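Local coordinates for putative protein-disulfide isomerase (Pseudomonas syringae pv. tomato, PDB 3GN3), which is of unknown function but, as a DsbA-family member with a thioredoxin-like fold, probably takes part in thiol-disulfide chemistry, at residues C26-K31 with M168-P173; K35-L40 with S82-M87; L40-E45 with D172-W177. One frame throughout, in Å; residues are numbered along the deposited sequence.

Interaction 1: C26-K31 with M168-P173; sequences CPFSVK and MSSGDP. With SO4 (sulfate ion), chain C.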
# COMPACT_ATOMS: atom_id res chain seq x y z
N CYS A 26 9.97 8.45 19.14
CA CYS A 26 10.31 9.35 18.04
C CYS A 26 10.01 10.80 18.45
O CYS A 26 8.92 11.09 18.92
CB CYS A 26 9.57 8.94 16.78
SG CYS A 26 9.12 10.26 15.59
N PRO A 27 10.97 11.71 18.26
CA PRO A 27 10.81 13.10 18.75
C PRO A 27 9.56 13.80 18.19
O PRO A 27 8.84 14.50 18.94
CB PRO A 27 12.09 13.81 18.28
CG PRO A 27 12.69 12.92 17.23
CD PRO A 27 12.26 11.51 17.56
N PHE A 28 9.29 13.60 16.90
CA PHE A 28 8.14 14.22 16.24
C PHE A 28 6.85 13.61 16.73
O PHE A 28 5.84 14.31 16.88
CB PHE A 28 8.27 14.12 14.72
CG PHE A 28 9.61 14.58 14.20
CD1 PHE A 28 9.90 15.95 14.11
CD2 PHE A 28 10.59 13.65 13.85
CE1 PHE A 28 11.16 16.40 13.65
CE2 PHE A 28 11.84 14.08 13.38
CZ PHE A 28 12.13 15.46 13.28
N SER A 29 6.90 12.29 16.97
CA SER A 29 5.76 11.55 17.51
C SER A 29 5.38 12.07 18.89
O SER A 29 4.22 12.37 19.13
CB SER A 29 6.02 10.05 17.55
OG SER A 29 6.04 9.50 16.25
N VAL A 30 6.38 12.20 19.76
CA VAL A 30 6.23 12.77 21.11
C VAL A 30 5.55 14.16 21.08
O VAL A 30 4.55 14.40 21.77
CB VAL A 30 7.61 12.84 21.84
CG1 VAL A 30 7.55 13.71 23.09
CG2 VAL A 30 8.12 11.43 22.16
N LYS A 31 6.08 15.04 20.25
CA LYS A 31 5.50 16.35 20.00
C LYS A 31 4.00 16.24 19.65
O LYS A 31 3.15 16.89 20.28
CB LYS A 31 6.30 17.04 18.90
CG LYS A 31 6.14 18.52 18.80
CD LYS A 31 7.51 19.12 18.48
CE LYS A 31 7.44 20.27 17.49
NZ LYS A 31 7.21 19.75 16.08
N MET A 168 -0.59 17.29 7.01
CA MET A 168 -0.59 17.53 8.47
C MET A 168 0.76 17.23 9.09
O MET A 168 1.50 16.40 8.59
CB MET A 168 -1.70 16.76 9.19
CG MET A 168 -3.07 17.08 8.66
SD MET A 168 -4.23 16.16 9.61
CE MET A 168 -5.56 16.28 8.52
N SER A 169 1.09 17.93 10.17
CA SER A 169 2.42 17.85 10.76
C SER A 169 2.39 18.01 12.29
O SER A 169 1.45 18.58 12.84
CB SER A 169 3.32 18.89 10.10
OG SER A 169 4.42 19.21 10.92
N SER A 170 3.41 17.50 12.98
CA SER A 170 3.49 17.58 14.45
C SER A 170 3.78 18.99 14.93
O SER A 170 3.43 19.35 16.05
CB SER A 170 4.54 16.63 15.00
OG SER A 170 5.79 16.87 14.42
N GLY A 171 4.43 19.78 14.06
CA GLY A 171 4.59 21.21 14.27
C GLY A 171 3.30 22.01 14.16
O GLY A 171 3.25 23.13 14.65
N ASP A 172 2.26 21.49 13.52
CA ASP A 172 1.05 22.30 13.35
C ASP A 172 0.48 22.81 14.67
O ASP A 172 0.53 22.10 15.68
CB ASP A 172 -0.05 21.52 12.62
CG ASP A 172 0.27 21.26 11.17
OD1 ASP A 172 1.23 21.87 10.66
OD2 ASP A 172 -0.43 20.42 10.56
N PRO A 173 -0.07 24.04 14.66
CA PRO A 173 -0.92 24.46 15.78
C PRO A 173 -2.15 23.55 15.81
O PRO A 173 -2.72 23.22 14.75
CB PRO A 173 -1.34 25.89 15.39
CG PRO A 173 -0.40 26.32 14.31
CD PRO A 173 0.19 25.12 13.68
S SO4 C . 6.12 15.85 11.17
O1 SO4 C . 6.34 16.80 10.07
O2 SO4 C . 6.07 14.45 10.69
O3 SO4 C . 7.16 15.97 12.17
O4 SO4 C . 4.84 16.15 11.79
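F28, in the first turn of helix 27-33, meets S170 in the loop that leads to helix 174-181, and a sulfate ion fills the angle between them. Followed outward, F28 first brings CB to within 3.7 Å of S170 OG and 3.3 Å of sulfate O3. Its CG stands anti to the carbonyl carbon (chi1 -50°), and the ring passes the anion: CG and CD1 still lie close to O3, which approaches obliquely, while S170 OG sits at the ring edge near its plane. The far end of the ring leads away from the loop. On the backbone side, S170 CB lies against F28 O at 3.3 Å.

S170 OG lies 2.8 Å from sulfate O3 and 2.9 Å from O4; its one proton can serve only one of them. S170 N also donates to O4, but that bond is modelled so short that the exact position of the anion, probably from the crystallisation liquor, is doubtful. The bent chain of K31 brings NZ beside the turn, 3.4 Å from G171 N, two donors that cannot bond each other.

The loop is shaped by a type I turn from S169 to D172 and by an ST turn in which S169 OG accepts from G171 N at 3.2 Å. S169 N donates to D172 OD2 from above the carboxylate plane. In the other segment, C26 SG caps helix 27-33 by accepting from S29 N, and C26-P27-F28-S29 probably corresponds to the CXXC site of DsbA relatives, with serine at the last position. The helix start rests on strand 16-22 and on the S155-P156 loop, while M168 packs against strand 157-160 and helix 174-181.

Interaction 2: K35-L40 with S82-M87; sequences KLDDLL and SAKAVM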
# COMPACT_ATOMS: atom_id res chain seq x y z
N LYS A 35 0.02 16.77 22.02
CA LYS A 35 -1.00 17.69 21.53
C LYS A 35 -2.37 17.04 21.43
O LYS A 35 -3.36 17.70 21.11
CB LYS A 35 -0.61 18.28 20.17
CG LYS A 35 0.56 19.26 20.21
CD LYS A 35 0.69 20.03 18.89
CE LYS A 35 2.06 20.65 18.76
NZ LYS A 35 2.28 21.26 17.42
N LEU A 36 -2.45 15.75 21.71
CA LEU A 36 -3.72 15.05 21.50
C LEU A 36 -4.81 15.43 22.52
O LEU A 36 -6.00 15.42 22.18
CB LEU A 36 -3.53 13.54 21.38
CG LEU A 36 -2.69 13.06 20.18
CD1 LEU A 36 -2.37 11.58 20.33
CD2 LEU A 36 -3.37 13.35 18.83
N ASP A 37 -4.40 15.79 23.74
CA ASP A 37 -5.36 16.31 24.74
C ASP A 37 -6.02 17.60 24.26
O ASP A 37 -7.24 17.67 24.22
CB ASP A 37 -4.71 16.51 26.12
CG ASP A 37 -4.55 15.21 26.90
OD1 ASP A 37 -3.77 15.20 27.89
OD2 ASP A 37 -5.18 14.18 26.55
N ASP A 38 -5.21 18.59 23.86
CA ASP A 38 -5.73 19.83 23.27
C ASP A 38 -6.61 19.52 22.10
O ASP A 38 -7.70 20.08 21.98
CB ASP A 38 -4.66 20.74 22.70
CG ASP A 38 -3.55 21.00 23.64
OD1 ASP A 38 -3.59 20.46 24.77
OD2 ASP A 38 -2.62 21.74 23.21
N LEU A 39 -6.13 18.64 21.22
CA LEU A 39 -6.89 18.35 20.03
C LEU A 39 -8.33 17.93 20.36
O LEU A 39 -9.28 18.48 19.80
CB LEU A 39 -6.18 17.31 19.14
CG LEU A 39 -7.19 17.08 18.01
CD1 LEU A 39 -7.01 18.11 16.89
CD2 LEU A 39 -7.19 15.68 17.51
N LEU A 40 -8.47 16.97 21.26
CA LEU A 40 -9.77 16.47 21.67
C LEU A 40 -10.64 17.57 22.33
O LEU A 40 -11.82 17.73 22.01
CB LEU A 40 -9.55 15.29 22.62
CG LEU A 40 -10.66 14.28 22.84
CD1 LEU A 40 -11.09 13.66 21.52
CD2 LEU A 40 -10.14 13.25 23.80
N SER A 82 -3.75 3.41 31.20
CA SER A 82 -2.46 2.82 31.62
C SER A 82 -1.48 2.75 30.46
O SER A 82 -0.30 3.04 30.63
CB SER A 82 -2.66 1.42 32.21
OG SER A 82 -3.51 1.50 33.34
N ALA A 83 -1.98 2.39 29.27
CA ALA A 83 -1.19 2.49 28.05
C ALA A 83 -0.74 3.95 27.84
O ALA A 83 0.44 4.21 27.54
CB ALA A 83 -1.97 1.98 26.85
N LYS A 84 -1.67 4.89 28.04
CA LYS A 84 -1.34 6.30 27.92
C LYS A 84 -0.28 6.72 28.95
O LYS A 84 0.69 7.41 28.61
CB LYS A 84 -2.61 7.15 28.01
CG LYS A 84 -2.38 8.63 27.78
CD LYS A 84 -3.52 9.46 28.41
CE LYS A 84 -3.17 10.96 28.43
NZ LYS A 84 -3.93 11.64 29.52
N ALA A 85 -0.44 6.25 30.19
CA ALA A 85 0.60 6.42 31.21
C ALA A 85 1.98 5.95 30.73
O ALA A 85 2.98 6.69 30.85
CB ALA A 85 0.20 5.71 32.49
N VAL A 86 2.04 4.74 30.15
CA VAL A 86 3.31 4.21 29.61
C VAL A 86 3.88 5.07 28.47
O VAL A 86 5.08 5.39 28.48
CB VAL A 86 3.24 2.69 29.19
CG1 VAL A 86 4.52 2.28 28.42
CG2 VAL A 86 3.02 1.78 30.42
N MET A 87 3.03 5.45 27.50
CA MET A 87 3.45 6.36 26.40
C MET A 87 3.98 7.69 26.97
O MET A 87 5.06 8.14 26.57
CB MET A 87 2.35 6.60 25.36
CG MET A 87 2.01 5.36 24.55
SD MET A 87 1.05 5.70 23.07
CE MET A 87 -0.55 5.19 23.51
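The backbones of helix 36-43 and helix 79-92 stay well apart, D37 CA lying 11.2 Å from K84 CA, and only the ends of these two side chains meet. Both segments hold regular helical bonding, with L40 N donating to L36 O and M87 N to A83 O. In the DsbA arrangement, the first helix belongs to the thioredoxin-like part and the second to the helices inserted into it, and the contact reaches from one to the other at the surface. Beneath it both helices lean on strand 48-54: L40 packs on V48 and V50, M87 on I52, while A83 and V86 back onto helix 63-73.

The side chains come from opposite directions. K84 does most of the reaching: CG is anti to the backbone N (chi1 -175°) and the chain beyond stays extended, which delivers the ammonium toward the other helix. D37 turns its carboxylate to meet it. The salt bridge is long: K84 NZ lies 3.9 Å from D37 OD1 and 4.1 Å from D37 OD2, so any attraction is probably charge-to-charge at a distance.

Interaction 3: L40-E45 with D172-W177; sequences LAQAGE and DPVSKW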
# COMPACT_ATOMS: atom_id res chain seq x y z
N LEU A 40 -8.47 16.97 21.26
CA LEU A 40 -9.77 16.47 21.67
C LEU A 40 -10.64 17.57 22.33
O LEU A 40 -11.82 17.73 22.01
CB LEU A 40 -9.55 15.29 22.62
CG LEU A 40 -10.66 14.28 22.84
CD1 LEU A 40 -11.09 13.66 21.52
CD2 LEU A 40 -10.14 13.25 23.80
N ALA A 41 -10.03 18.31 23.25
CA ALA A 41 -10.64 19.48 23.88
C ALA A 41 -11.14 20.52 22.86
O ALA A 41 -12.28 20.96 22.92
CB ALA A 41 -9.66 20.11 24.84
N GLN A 42 -10.27 20.89 21.93
CA GLN A 42 -10.59 21.89 20.92
C GLN A 42 -11.49 21.38 19.82
O GLN A 42 -12.37 22.09 19.40
CB GLN A 42 -9.33 22.48 20.32
CG GLN A 42 -8.47 23.13 21.37
CD GLN A 42 -7.26 23.78 20.81
OE1 GLN A 42 -7.27 24.27 19.68
NE2 GLN A 42 -6.20 23.80 21.60
N ALA A 43 -11.27 20.16 19.34
CA ALA A 43 -12.15 19.60 18.32
C ALA A 43 -13.52 19.22 18.88
O ALA A 43 -14.53 19.39 18.21
CB ALA A 43 -11.50 18.41 17.64
N GLY A 44 -13.52 18.68 20.11
CA GLY A 44 -14.75 18.28 20.81
C GLY A 44 -15.05 16.79 20.71
O GLY A 44 -15.14 16.25 19.61
N GLU A 45 -15.23 16.14 21.85
CA GLU A 45 -15.53 14.70 21.90
C GLU A 45 -16.83 14.30 21.23
O GLU A 45 -17.06 13.12 20.99
CB GLU A 45 -15.55 14.21 23.33
CG GLU A 45 -14.16 14.03 23.85
CD GLU A 45 -14.08 14.24 25.34
OE1 GLU A 45 -13.02 14.73 25.82
OE2 GLU A 45 -15.09 13.91 26.02
N ASP A 172 2.26 21.49 13.52
CA ASP A 172 1.05 22.30 13.35
C ASP A 172 0.48 22.81 14.67
O ASP A 172 0.53 22.10 15.68
CB ASP A 172 -0.05 21.52 12.62
CG ASP A 172 0.27 21.26 11.17
OD1 ASP A 172 1.23 21.87 10.66
OD2 ASP A 172 -0.43 20.42 10.56
N PRO A 173 -0.07 24.04 14.66
CA PRO A 173 -0.92 24.46 15.78
C PRO A 173 -2.15 23.55 15.81
O PRO A 173 -2.72 23.22 14.75
CB PRO A 173 -1.34 25.89 15.39
CG PRO A 173 -0.40 26.32 14.31
CD PRO A 173 0.19 25.12 13.68
N VAL A 174 -2.56 23.16 17.02
CA VAL A 174 -3.72 22.27 17.17
C VAL A 174 -4.95 22.83 16.44
O VAL A 174 -5.78 22.06 15.91
CB VAL A 174 -4.00 21.99 18.68
CG1 VAL A 174 -5.31 21.23 18.90
CG2 VAL A 174 -2.84 21.21 19.29
N SER A 175 -5.06 24.15 16.38
CA SER A 175 -6.19 24.82 15.70
C SER A 175 -6.19 24.53 14.21
O SER A 175 -7.26 24.51 13.60
CB SER A 175 -6.18 26.33 15.96
OG SER A 175 -4.89 26.86 15.74
N LYS A 176 -5.00 24.29 13.62
CA LYS A 176 -4.94 23.82 12.23
C LYS A 176 -5.50 22.39 12.10
O LYS A 176 -6.33 22.14 11.20
CB LYS A 176 -3.56 23.94 11.59
CG LYS A 176 -3.58 23.59 10.11
CD LYS A 176 -2.16 23.50 9.52
CE LYS A 176 -2.09 22.62 8.22
NZ LYS A 176 -2.09 21.12 8.46
N TRP A 177 -5.10 21.49 13.01
CA TRP A 177 -5.68 20.14 13.04
C TRP A 177 -7.18 20.20 13.12
O TRP A 177 -7.86 19.46 12.42
CB TRP A 177 -5.16 19.27 14.19
CG TRP A 177 -3.67 18.95 14.15
CD1 TRP A 177 -2.77 19.25 13.15
CD2 TRP A 177 -2.94 18.23 15.15
NE1 TRP A 177 -1.52 18.77 13.48
CE2 TRP A 177 -1.59 18.14 14.70
CE3 TRP A 177 -3.28 17.65 16.39
CZ2 TRP A 177 -0.58 17.51 15.46
CZ3 TRP A 177 -2.27 17.01 17.14
CH2 TRP A 177 -0.94 16.94 16.67
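This is a small, partly buried van der Waals contact between Q42, near the end of helix 36-43, and V174, at the start of the C-terminal helix 174-181. The carboxamide of Q42 lies across the isopropyl group of V174 with its flat side turned to the methyl: V174 CG1 is 3.7 Å from both Q42 CD and OE1 and 3.8 Å from NE2, nearly even distances that place it over the amide face. Q42 gets there with CG anti to the carbonyl carbon (chi1 -59°) and the chain extended beyond. The carbonyl end of the amide points on toward the next residue, but OE1 stops 4.0 Å from S175 N.

V174 CG1 is anti to its own backbone N, and that turn directs it at helix 36-43, where V174 also touches D38 and L39. Behind V174, its CA lies over one face of the W177 indole, offset toward the rim. D172 OD2 comes to the indole edge in the ring plane and takes a 2.8 Å salt-bridge hydrogen bond from K176 NZ, which arrives from above the carboxylate plane; D180 is a second acidic partner of K176. Helix 36-43 ends at G44, whose N still bonds to L40 O and whose positive phi (98°) turns the chain out of the helix.

Inward from the contact, L39 packs on V50 and W177 meets F158, so both helices cover the central sheet. The pairing fits the thioredoxin-like fold, in which the first helical region and the C-terminal helix lie side by side on one face of the sheet.

After strand 16-22 the chain enters helix 27-33, the first end of interaction 1, which closes a long loop back to residues 168-173. Helix 36-43 follows and serves two contacts. Interaction 2 joins it to the inserted helix 79-92 and is nested within the loop of interaction 1; interaction 3 starts at its far end, sharing L40, and runs to 172-177, so interactions 2 and 3 cross. Interactions 1 and 3 both end at the entry to helix 174-181, sharing D172 and P173. K35, just ahead of helix 36-43, reaches the loop of interactions 1 and 3, its NZ probably hydrogen-bonded to S170 O and D172 O. Together they tie the two early helices to the C-terminal loop and helix and to the inserted helices.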